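Local atomic coordinates of Sodium/sialic acid symporter SiaT (Proteus mirabilis, PDB entry 5NV9), a protein that couples the inward sodium gradient to uptake of the sialic acid N-acetylneuraminic acid across the bacterial inner membrane. Residues D37-G41 against L103-S107; S53-T58 against D256-R260; I97-R101 against Y261-I267; T106-E110 against S353-D358. One frame throughout, in Å; residues are numbered along the deposited sequence.

Contact 1: residues D37-G41 against L103-S107; sequences DYFRG and LKITS
Phe39 meets Thr106 at the buried, apolar end of this contact: CB of Phe39 lies 4.1 Å from CG2 of Thr106. The methyl sits there because CG2 stands anti to the backbone N of Thr106, whereas OG1, on the other branch, comes within 3.6 Å of Arg40 CD. A threonine suits the spot by turning a methyl toward the phenylalanine and its oxygen alongside the methylenes of the arginine. Packing is tight here because the Phe39 ring is buried against Ser353 and Asn356 of helix 328-361, with Tyr38 CD2 lying over one face, toward the rim. The contact belongs to the cytoplasmic side of this LeuT-fold symporter, where the short helix 35-40 leans on the loop after helix 89-102; that helix ends in a Schellman motif in which Lys104 has positive phi. On the more open side, partly exposed Arg40 spans the gap and makes the one hydrogen bond between the segments. Its chain, bent at chi3 (35°), brings NH1 to Ile105 O at 2.8 Å with an N-H...O angle of 147°. The oxygen lies in the guanidinium plane, yet the nitrogen stands above the carbonyl plane. Arg40 NE makes a salt bridge with Asp36, a second hold on the group. Outermost, exposed Lys104 leads its amino group off, NZ staying 5.7 Å from Arg40 NH2, which probably eases the repulsion of like charges.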
# COMPACT_ATOMS: atom_id res chain seq x y z
N ASP A 37 -14.99 -15.25 -9.59
CA ASP A 37 -15.73 -14.09 -9.13
C ASP A 37 -15.01 -13.39 -7.99
O ASP A 37 -14.76 -12.21 -8.08
CB ASP A 37 -17.16 -14.43 -8.68
CG ASP A 37 -17.99 -15.01 -9.83
OD1 ASP A 37 -18.01 -14.44 -10.99
OD2 ASP A 37 -18.58 -16.07 -9.56
N TYR A 38 -14.64 -14.13 -6.97
CA TYR A 38 -14.19 -13.54 -5.73
C TYR A 38 -12.81 -12.85 -5.83
O TYR A 38 -12.58 -11.88 -5.12
CB TYR A 38 -14.16 -14.62 -4.67
CG TYR A 38 -14.30 -14.17 -3.25
CD1 TYR A 38 -15.56 -13.87 -2.71
CD2 TYR A 38 -13.19 -14.09 -2.42
CE1 TYR A 38 -15.69 -13.50 -1.38
CE2 TYR A 38 -13.33 -13.74 -1.10
CZ TYR A 38 -14.57 -13.41 -0.59
OH TYR A 38 -14.70 -13.09 0.73
N PHE A 39 -11.92 -13.38 -6.68
CA PHE A 39 -10.56 -12.87 -6.82
C PHE A 39 -10.30 -12.14 -8.14
O PHE A 39 -9.42 -11.29 -8.19
CB PHE A 39 -9.53 -14.00 -6.63
CG PHE A 39 -9.56 -14.68 -5.26
CD1 PHE A 39 -9.44 -13.95 -4.12
CD2 PHE A 39 -9.73 -16.05 -5.16
CE1 PHE A 39 -9.46 -14.55 -2.90
CE2 PHE A 39 -9.75 -16.69 -3.94
CZ PHE A 39 -9.59 -15.94 -2.79
N ARG A 40 -11.02 -12.52 -9.21
CA ARG A 40 -10.79 -11.96 -10.55
C ARG A 40 -11.96 -11.07 -10.98
O ARG A 40 -11.84 -10.33 -11.95
CB ARG A 40 -10.48 -13.05 -11.57
CG ARG A 40 -9.22 -13.86 -11.20
CD ARG A 40 -8.83 -15.04 -12.16
NE ARG A 40 -9.15 -14.69 -13.54
CZ ARG A 40 -8.31 -14.23 -14.45
NH1 ARG A 40 -7.02 -14.14 -14.25
NH2 ARG A 40 -8.80 -13.93 -15.63
N GLY A 41 -13.08 -11.11 -10.26
CA GLY A 41 -14.19 -10.21 -10.57
C GLY A 41 -14.92 -10.54 -11.89
O GLY A 41 -15.66 -9.70 -12.41
N LEU A 103 -1.25 -15.73 -18.59
CA LEU A 103 -1.29 -16.87 -17.68
C LEU A 103 -2.59 -16.94 -16.90
O LEU A 103 -2.75 -17.87 -16.17
CB LEU A 103 -0.09 -16.90 -16.70
CG LEU A 103 1.33 -17.11 -17.28
CD1 LEU A 103 2.38 -16.73 -16.24
CD2 LEU A 103 1.59 -18.52 -17.78
N LYS A 104 -3.50 -15.98 -17.05
CA LYS A 104 -4.76 -16.02 -16.33
C LYS A 104 -4.54 -16.27 -14.85
O LYS A 104 -5.16 -17.15 -14.22
CB LYS A 104 -5.68 -17.09 -16.90
CG LYS A 104 -5.89 -16.99 -18.41
CD LYS A 104 -6.74 -15.80 -18.78
CE LYS A 104 -7.21 -15.91 -20.23
NZ LYS A 104 -6.99 -14.63 -20.98
N ILE A 105 -3.66 -15.46 -14.28
CA ILE A 105 -3.27 -15.66 -12.90
C ILE A 105 -4.40 -15.32 -11.96
O ILE A 105 -5.17 -14.40 -12.23
CB ILE A 105 -2.00 -14.86 -12.52
CG1 ILE A 105 -2.17 -13.36 -12.69
CG2 ILE A 105 -0.83 -15.33 -13.37
CD1 ILE A 105 -1.65 -12.55 -11.54
N THR A 106 -4.49 -16.07 -10.87
CA THR A 106 -5.18 -15.62 -9.70
C THR A 106 -4.14 -14.91 -8.80
O THR A 106 -4.32 -13.72 -8.47
CB THR A 106 -5.91 -16.79 -9.01
OG1 THR A 106 -7.08 -17.08 -9.77
CG2 THR A 106 -6.33 -16.45 -7.57
N SER A 107 -3.04 -15.60 -8.52
CA SER A 107 -1.91 -15.04 -7.72
C SER A 107 -0.74 -14.68 -8.65
O SER A 107 -0.38 -15.45 -9.50
CB SER A 107 -1.44 -16.06 -6.68
OG SER A 107 -0.28 -15.65 -6.02

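Contact 2: residues S53-T58 against D256-R260; sequences SVFATT and DVVQR. With NA (sodium ion), chain B; SLB (N-acetyl-beta-neuraminic acid), chain D.
Arg260 lays its guanidinium beside Ser53, with one face turned to Thr57. Ser53 OG lies in the guanidinium plane and accepts from Arg260 NE at 2.9 Å, nearly straight at 163°; it also bonds Asp182, a ligand of the second sodium. Thr57 OG1 instead sits over the face, 3.6 Å from Arg260 NH2, and is tied to Ser346, another ligand of that ion, and to Ser53 O (2.7 Å), which Thr57 N reaches from the opposite face of its plane. The Thr57 methyl, CG2, crosses the Asp256 carboxylate obliquely, 3.2 Å from OD2, while Asp256 OD1 bonds Ser254. The arginine side chain, bent at chi2 (83°), and that of Val54 pass each other in opposite directions, Val54 CG2 resting 3.6 Å from Arg260 CB. Branched, apolar side chains fit the middle: Val54 and Val257 cross at about a right angle, and Val257 CG2 reaches Thr58 CG2 at 3.6 Å. Thr58 directs OG1 to the sialic acid, hydrogen-bonded to O8 at 2.7 Å, either oxygen possibly the donor. Two residues earlier, Ala56 O binds the sodium of the conserved Na2 site at 2.1 Å, together with Leu59, Ala339, Ser342 and Ser343. The segments join helix 47-58, broken at the substrate site as in other LeuT-fold transporters, to helix 255-258; helices 155-203 and 118-151 pack on Arg260 and Asp256, and helices 236-253 and 267-301 border Val54.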
# COMPACT_ATOMS: atom_id res chain seq x y z
N SER A 53 -8.84 2.07 -7.67
CA SER A 53 -8.66 1.03 -6.66
C SER A 53 -7.17 0.76 -6.37
O SER A 53 -6.81 0.45 -5.21
CB SER A 53 -9.34 -0.29 -7.10
OG SER A 53 -9.11 -1.30 -6.12
N VAL A 54 -6.33 0.89 -7.41
CA VAL A 54 -4.86 0.69 -7.26
C VAL A 54 -4.34 1.83 -6.39
O VAL A 54 -3.62 1.61 -5.47
CB VAL A 54 -4.09 0.76 -8.62
CG1 VAL A 54 -2.60 0.92 -8.38
CG2 VAL A 54 -4.33 -0.45 -9.49
N PHE A 55 -4.73 3.08 -6.70
CA PHE A 55 -4.32 4.28 -5.91
C PHE A 55 -4.75 4.14 -4.45
O PHE A 55 -3.96 4.38 -3.54
CB PHE A 55 -4.85 5.57 -6.57
CG PHE A 55 -4.48 6.85 -5.84
CD1 PHE A 55 -3.19 7.32 -5.87
CD2 PHE A 55 -5.46 7.62 -5.16
CE1 PHE A 55 -2.84 8.49 -5.22
CE2 PHE A 55 -5.11 8.79 -4.51
CZ PHE A 55 -3.80 9.22 -4.55
N ALA A 56 -6.00 3.70 -4.22
CA ALA A 56 -6.56 3.62 -2.85
C ALA A 56 -5.97 2.43 -2.06
O ALA A 56 -5.80 2.53 -0.86
CB ALA A 56 -8.08 3.53 -2.86
N THR A 57 -5.64 1.36 -2.75
CA THR A 57 -4.90 0.19 -2.19
C THR A 57 -3.52 0.67 -1.70
O THR A 57 -3.17 0.39 -0.59
CB THR A 57 -4.78 -0.96 -3.25
OG1 THR A 57 -6.07 -1.51 -3.54
CG2 THR A 57 -3.82 -2.15 -2.82
N THR A 58 -2.76 1.44 -2.49
CA THR A 58 -1.37 1.79 -2.10
C THR A 58 -1.32 2.90 -1.05
O THR A 58 -0.45 2.89 -0.18
CB THR A 58 -0.50 2.20 -3.31
OG1 THR A 58 -1.13 3.30 -3.98
CG2 THR A 58 -0.32 1.06 -4.29
N ASP A 256 -1.46 -7.24 -4.07
CA ASP A 256 -2.58 -6.27 -3.89
C ASP A 256 -2.75 -5.33 -5.12
O ASP A 256 -3.87 -5.00 -5.48
CB ASP A 256 -2.49 -5.49 -2.56
CG ASP A 256 -1.19 -4.70 -2.41
OD1 ASP A 256 -0.09 -5.08 -2.98
OD2 ASP A 256 -1.28 -3.69 -1.67
N VAL A 257 -1.64 -4.95 -5.76
CA VAL A 257 -1.70 -4.16 -6.97
C VAL A 257 -1.86 -5.03 -8.26
O VAL A 257 -2.76 -4.81 -9.09
CB VAL A 257 -0.50 -3.23 -7.03
CG1 VAL A 257 -0.37 -2.60 -8.42
CG2 VAL A 257 -0.67 -2.12 -6.00
N VAL A 258 -1.05 -6.07 -8.36
CA VAL A 258 -1.00 -6.91 -9.53
C VAL A 258 -2.35 -7.54 -9.81
O VAL A 258 -2.75 -7.69 -10.95
CB VAL A 258 0.09 -8.05 -9.40
CG1 VAL A 258 -0.01 -8.96 -10.59
CG2 VAL A 258 1.48 -7.47 -9.40
N GLN A 259 -3.06 -7.89 -8.77
CA GLN A 259 -4.46 -8.35 -8.93
C GLN A 259 -5.37 -7.42 -9.73
O GLN A 259 -6.26 -7.88 -10.46
CB GLN A 259 -5.06 -8.56 -7.54
CG GLN A 259 -5.98 -9.76 -7.43
CD GLN A 259 -6.61 -9.83 -6.06
OE1 GLN A 259 -5.97 -9.41 -5.09
NE2 GLN A 259 -7.88 -10.31 -5.98
N ARG A 260 -5.16 -6.11 -9.62
CA ARG A 260 -5.97 -5.16 -10.41
C ARG A 260 -5.67 -5.19 -11.90
O ARG A 260 -6.46 -4.69 -12.67
CB ARG A 260 -5.82 -3.73 -9.91
CG ARG A 260 -6.74 -3.36 -8.79
CD ARG A 260 -6.23 -3.78 -7.44
NE ARG A 260 -7.24 -3.56 -6.40
CZ ARG A 260 -7.41 -4.33 -5.33
NH1 ARG A 260 -6.64 -5.38 -5.12
NH2 ARG A 260 -8.39 -4.07 -4.48
NA NA B . -5.90 3.05 1.22
C1 SLB D . 1.03 4.07 1.97
C2 SLB D . 2.08 3.98 0.89
C3 SLB D . 3.44 4.17 1.52
C4 SLB D . 4.56 4.30 0.46
C5 SLB D . 4.17 5.51 -0.39
C6 SLB D . 2.78 5.29 -1.01
C7 SLB D . 2.27 6.45 -1.88
C8 SLB D . 0.90 6.17 -2.44
C9 SLB D . 0.47 7.24 -3.43
C10 SLB D . 5.85 6.89 -1.56
C11 SLB D . 6.54 7.05 -2.89
N5 SLB D . 5.16 5.74 -1.45
O1A SLB D . 0.48 5.20 2.18
O1B SLB D . 0.77 3.01 2.65
O2 SLB D . 2.01 2.69 0.21
O4 SLB D . 5.86 4.54 1.10
O6 SLB D . 1.81 5.08 0.01
O7 SLB D . 2.16 7.65 -1.11
O8 SLB D . 0.89 4.89 -3.07
O9 SLB D . 1.30 7.26 -4.62
O10 SLB D . 5.88 7.76 -0.68

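Contact 3: residues I97-R101 against Y261-I267; sequences IPFFR and YIVTDSI
Arg101 reaches into the loop 261-267 and binds two carbonyl groups there. NH1 donates to Tyr261 O at 2.9 Å, in the carbonyl plane and on a lone pair, and also to Thr264 O at 3.0 Å. NH2 shares that second oxygen at 3.1 Å, so one acceptor is gripped end-on by two nitrogens, both from the same face of its plane. Arginine suits the place because its several N-H groups in one plane can serve two carbonyl oxygens at once. The bend at chi3 (71°) turns the guanidinium into the loop, while CD of Arg101 lies against Ile267 CD1. Beside this polar grip is an apolar one: Ile97 CD1 sits over the Tyr261 ring, 3.7 Å from the centroid and 15° off the normal, a CH-pi contact, and Phe100 CD2 comes to the ring's edge. The pairing joins the cytoplasmic end of helix 89-102 to the connection between helices 255-258 and 267-301 of the LeuT fold. Farther out, Tyr261 OH is fixed by Phe251 O, at the end of helix 236-253, and Leu274 packs on both Ile97 and Tyr261. Thr270 OG1 is hydrogen-bonded to both Thr264 OG1 and Ser266 O, and Ser266 OG N-caps helix 267-301 through Glu269 N.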
# COMPACT_ATOMS: atom_id res chain seq x y z
N ILE A 97 2.79 -7.06 -17.46
CA ILE A 97 1.32 -7.31 -17.58
C ILE A 97 0.89 -8.38 -18.62
O ILE A 97 0.04 -9.26 -18.29
CB ILE A 97 0.52 -5.99 -17.71
CG1 ILE A 97 0.44 -5.37 -16.31
CG2 ILE A 97 -0.85 -6.21 -18.32
CD1 ILE A 97 -0.11 -3.95 -16.27
N PRO A 98 1.58 -8.44 -19.76
CA PRO A 98 1.26 -9.53 -20.71
C PRO A 98 1.44 -10.94 -20.16
O PRO A 98 0.62 -11.81 -20.47
CB PRO A 98 2.19 -9.26 -21.91
CG PRO A 98 2.51 -7.80 -21.82
CD PRO A 98 2.58 -7.51 -20.33
N PHE A 99 2.46 -11.17 -19.33
CA PHE A 99 2.62 -12.50 -18.71
C PHE A 99 1.52 -12.79 -17.74
O PHE A 99 0.92 -13.87 -17.77
CB PHE A 99 3.98 -12.65 -18.02
CG PHE A 99 5.11 -12.80 -19.00
CD1 PHE A 99 5.71 -11.70 -19.55
CD2 PHE A 99 5.55 -14.07 -19.39
CE1 PHE A 99 6.71 -11.86 -20.47
CE2 PHE A 99 6.56 -14.21 -20.30
CZ PHE A 99 7.13 -13.10 -20.86
N PHE A 100 1.21 -11.79 -16.92
CA PHE A 100 0.20 -11.92 -15.88
C PHE A 100 -1.16 -12.21 -16.54
O PHE A 100 -1.92 -13.06 -16.05
CB PHE A 100 0.10 -10.64 -15.00
CG PHE A 100 1.27 -10.41 -14.04
CD1 PHE A 100 1.79 -11.44 -13.27
CD2 PHE A 100 1.83 -9.16 -13.88
CE1 PHE A 100 2.87 -11.21 -12.36
CE2 PHE A 100 2.90 -8.92 -13.00
CZ PHE A 100 3.41 -9.94 -12.23
N ARG A 101 -1.50 -11.48 -17.59
CA ARG A 101 -2.76 -11.66 -18.22
C ARG A 101 -2.84 -12.98 -18.97
O ARG A 101 -3.86 -13.65 -18.87
CB ARG A 101 -3.07 -10.50 -19.16
CG ARG A 101 -3.47 -9.29 -18.32
CD ARG A 101 -3.90 -8.10 -19.15
NE ARG A 101 -5.19 -8.36 -19.79
CZ ARG A 101 -6.39 -8.29 -19.21
NH1 ARG A 101 -6.56 -7.99 -17.91
NH2 ARG A 101 -7.42 -8.56 -19.95
N TYR A 261 -4.53 -5.76 -12.31
CA TYR A 261 -4.20 -5.85 -13.72
C TYR A 261 -5.01 -6.90 -14.47
O TYR A 261 -5.04 -6.87 -15.70
CB TYR A 261 -2.69 -6.15 -13.91
CG TYR A 261 -1.71 -5.13 -13.24
CD1 TYR A 261 -2.08 -3.81 -12.92
CD2 TYR A 261 -0.41 -5.52 -12.95
CE1 TYR A 261 -1.16 -2.92 -12.33
CE2 TYR A 261 0.52 -4.63 -12.41
CZ TYR A 261 0.16 -3.35 -12.07
OH TYR A 261 1.17 -2.55 -11.50
N ILE A 262 -5.60 -7.86 -13.76
CA ILE A 262 -6.30 -8.99 -14.37
C ILE A 262 -7.84 -8.93 -14.19
O ILE A 262 -8.56 -9.81 -14.67
CB ILE A 262 -5.69 -10.33 -13.87
CG1 ILE A 262 -5.69 -10.48 -12.35
CG2 ILE A 262 -4.20 -10.37 -14.23
CD1 ILE A 262 -6.92 -11.15 -11.80
N VAL A 263 -8.35 -7.91 -13.50
CA VAL A 263 -9.81 -7.79 -13.34
C VAL A 263 -10.52 -7.14 -14.51
O VAL A 263 -11.77 -7.19 -14.60
CB VAL A 263 -10.19 -7.03 -12.04
CG1 VAL A 263 -9.73 -7.78 -10.83
CG2 VAL A 263 -9.68 -5.62 -12.02
N THR A 264 -9.75 -6.45 -15.36
CA THR A 264 -10.24 -5.82 -16.58
C THR A 264 -10.34 -6.82 -17.73
O THR A 264 -9.55 -7.77 -17.84
CB THR A 264 -9.27 -4.74 -17.00
OG1 THR A 264 -7.91 -5.20 -16.80
CG2 THR A 264 -9.48 -3.56 -16.16
N ASP A 265 -11.23 -6.54 -18.67
CA ASP A 265 -11.57 -7.54 -19.67
C ASP A 265 -10.68 -7.49 -20.91
O ASP A 265 -10.66 -8.41 -21.68
CB ASP A 265 -13.03 -7.44 -20.05
CG ASP A 265 -13.59 -8.73 -20.50
OD1 ASP A 265 -13.62 -9.66 -19.69
OD2 ASP A 265 -13.98 -8.83 -21.67
N SER A 266 -9.97 -6.40 -21.10
CA SER A 266 -9.11 -6.28 -22.27
C SER A 266 -7.88 -5.51 -21.89
O SER A 266 -7.78 -4.96 -20.77
CB SER A 266 -9.87 -5.50 -23.34
OG SER A 266 -10.13 -4.17 -22.88
N ILE A 267 -6.93 -5.47 -22.82
CA ILE A 267 -5.66 -4.79 -22.59
C ILE A 267 -5.92 -3.29 -22.69
O ILE A 267 -5.24 -2.49 -22.04
CB ILE A 267 -4.52 -5.30 -23.52
CG1 ILE A 267 -3.15 -4.78 -23.05
CG2 ILE A 267 -4.73 -4.85 -24.94
CD1 ILE A 267 -2.53 -5.60 -21.94

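Contact 4: residues T106-E110 against S353-D358; sequences TSAYE and SCFNSD
Ser107 and Asp358 make one of two hydroxyl-carboxylate hydrogen bonds that join these segments. Ser107 OG stands anti to its own backbone N (chi1 173°) and donates to Asp358 OD2 at 2.5 Å, meeting the carboxylate on its syn side. In the second bond the helix supplies the donor: Ser357 OG donates to Glu110 OE2 at 2.6 Å, from above the carboxylate plane. That oxygen also receives Ser107 N at 3.0 Å, almost straight at 175°, and Thr106 N, so three donors converge on it and would probably stabilise its negative charge. Tyr109 OH is anchored at Ala253 O. Ser107 and Glu110 form a capping box at the start of helix 110-115, with a type I turn between them; the reciprocal bond from Tyr109 N to Ser107 OG is weak. Serine and glutamate are classic choices at these two positions, and here both are also held by helix 328-361, which carries the sodium ligands Ser342, Ser343, Ser345 and Ser346 earlier in its sequence. Among charges, Asp358 OD1 forms a salt bridge with Arg121, and OD2 takes a further bond from Ser125, both on helix 118-151. The remaining contacts are packing. Cys354 SG approaches the Tyr109 ring edge-on, 3.6 Å from CE2, a sulfur-aromatic contact, while Asp358 OD2 lies at the same ring's edge near CD2. Thr106 CG2 rests 3.9 Å from Ser353 O.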
# COMPACT_ATOMS: atom_id res chain seq x y z
N THR A 106 -4.49 -16.07 -10.87
CA THR A 106 -5.18 -15.62 -9.70
C THR A 106 -4.14 -14.91 -8.80
O THR A 106 -4.32 -13.72 -8.47
CB THR A 106 -5.91 -16.79 -9.01
OG1 THR A 106 -7.08 -17.08 -9.77
CG2 THR A 106 -6.33 -16.45 -7.57
N SER A 107 -3.04 -15.60 -8.52
CA SER A 107 -1.91 -15.04 -7.72
C SER A 107 -0.74 -14.68 -8.65
O SER A 107 -0.38 -15.45 -9.50
CB SER A 107 -1.44 -16.06 -6.68
OG SER A 107 -0.28 -15.65 -6.02
N ALA A 108 -0.16 -13.52 -8.44
CA ALA A 108 1.04 -13.09 -9.19
C ALA A 108 2.19 -14.08 -9.16
O ALA A 108 2.95 -14.19 -10.18
CB ALA A 108 1.51 -11.74 -8.64
N TYR A 109 2.28 -14.83 -8.06
CA TYR A 109 3.44 -15.73 -7.78
C TYR A 109 3.41 -17.00 -8.65
O TYR A 109 4.41 -17.71 -8.82
CB TYR A 109 3.61 -15.95 -6.26
CG TYR A 109 3.58 -14.61 -5.58
CD1 TYR A 109 4.55 -13.63 -5.89
CD2 TYR A 109 2.48 -14.22 -4.76
CE1 TYR A 109 4.46 -12.34 -5.34
CE2 TYR A 109 2.41 -12.94 -4.20
CZ TYR A 109 3.36 -11.99 -4.53
OH TYR A 109 3.26 -10.71 -4.00
N GLU A 110 2.28 -17.23 -9.29
CA GLU A 110 2.17 -18.29 -10.31
C GLU A 110 3.13 -18.05 -11.44
O GLU A 110 3.62 -19.01 -12.03
CB GLU A 110 0.74 -18.35 -10.92
CG GLU A 110 -0.34 -18.81 -9.97
CD GLU A 110 -1.78 -18.55 -10.48
OE1 GLU A 110 -2.06 -18.61 -11.70
OE2 GLU A 110 -2.67 -18.31 -9.65
N SER A 353 -6.34 -14.48 -1.88
CA SER A 353 -6.11 -14.97 -3.22
C SER A 353 -4.78 -15.85 -3.31
O SER A 353 -4.76 -16.88 -3.99
CB SER A 353 -6.05 -13.81 -4.24
OG SER A 353 -4.81 -13.08 -4.11
N CYS A 354 -3.71 -15.36 -2.69
CA CYS A 354 -2.44 -16.08 -2.58
C CYS A 354 -2.62 -17.39 -1.84
O CYS A 354 -2.13 -18.44 -2.29
CB CYS A 354 -1.41 -15.21 -1.85
SG CYS A 354 -0.85 -13.80 -2.84
N PHE A 355 -3.30 -17.36 -0.70
CA PHE A 355 -3.50 -18.61 -0.02
C PHE A 355 -4.24 -19.63 -0.92
O PHE A 355 -3.83 -20.80 -1.00
CB PHE A 355 -4.22 -18.41 1.28
CG PHE A 355 -4.29 -19.65 2.13
CD1 PHE A 355 -5.28 -20.56 1.92
CD2 PHE A 355 -3.33 -19.90 3.11
CE1 PHE A 355 -5.39 -21.69 2.72
CE2 PHE A 355 -3.40 -21.05 3.89
CZ PHE A 355 -4.44 -21.95 3.68
N ASN A 356 -5.30 -19.18 -1.60
CA ASN A 356 -6.18 -20.02 -2.40
C ASN A 356 -5.43 -20.74 -3.56
O ASN A 356 -5.59 -21.96 -3.79
CB ASN A 356 -7.34 -19.19 -2.97
CG ASN A 356 -8.62 -20.00 -3.14
OD1 ASN A 356 -8.91 -20.53 -4.22
ND2 ASN A 356 -9.37 -20.13 -2.05
N SER A 357 -4.61 -19.96 -4.28
CA SER A 357 -3.91 -20.44 -5.44
C SER A 357 -2.61 -21.15 -5.05
O SER A 357 -2.42 -22.31 -5.42
CB SER A 357 -3.62 -19.29 -6.43
OG SER A 357 -2.81 -19.77 -7.53
N ASP A 358 -1.74 -20.44 -4.29
CA ASP A 358 -0.36 -20.84 -4.03
C ASP A 358 -0.27 -21.90 -2.94
O ASP A 358 0.70 -22.66 -2.91
CB ASP A 358 0.53 -19.66 -3.63
CG ASP A 358 0.56 -18.55 -4.67
OD1 ASP A 358 0.56 -18.88 -5.86
OD2 ASP A 358 0.54 -17.35 -4.31

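Overall arrangement
Along the chain the segments run 37-41, 53-58, 97-101, 103-107 with 106-110, 256-260, 261-267 and 353-358, so most of the pairings interleave. Contacts 1 and 4 share Thr106 and Ser107, their centres about 8 Å apart, and the centre of contact 3 lies about 10 Å from that of contact 1, all on the cytoplasmic side. Contact 2 is deeper, about 8 Å from the centre of the chain, at the sodium and sialic acid sites. Gln259 NE2 probably hydrogen-bonds Phe39 O, and Val258 packs on Ile105, Phe100 and Ala108. The loops around helices 35-40, 89-102 and 255-258 thus form one connected layer against helix 328-361, consistent with a closed cytoplasmic side in this outward-open state.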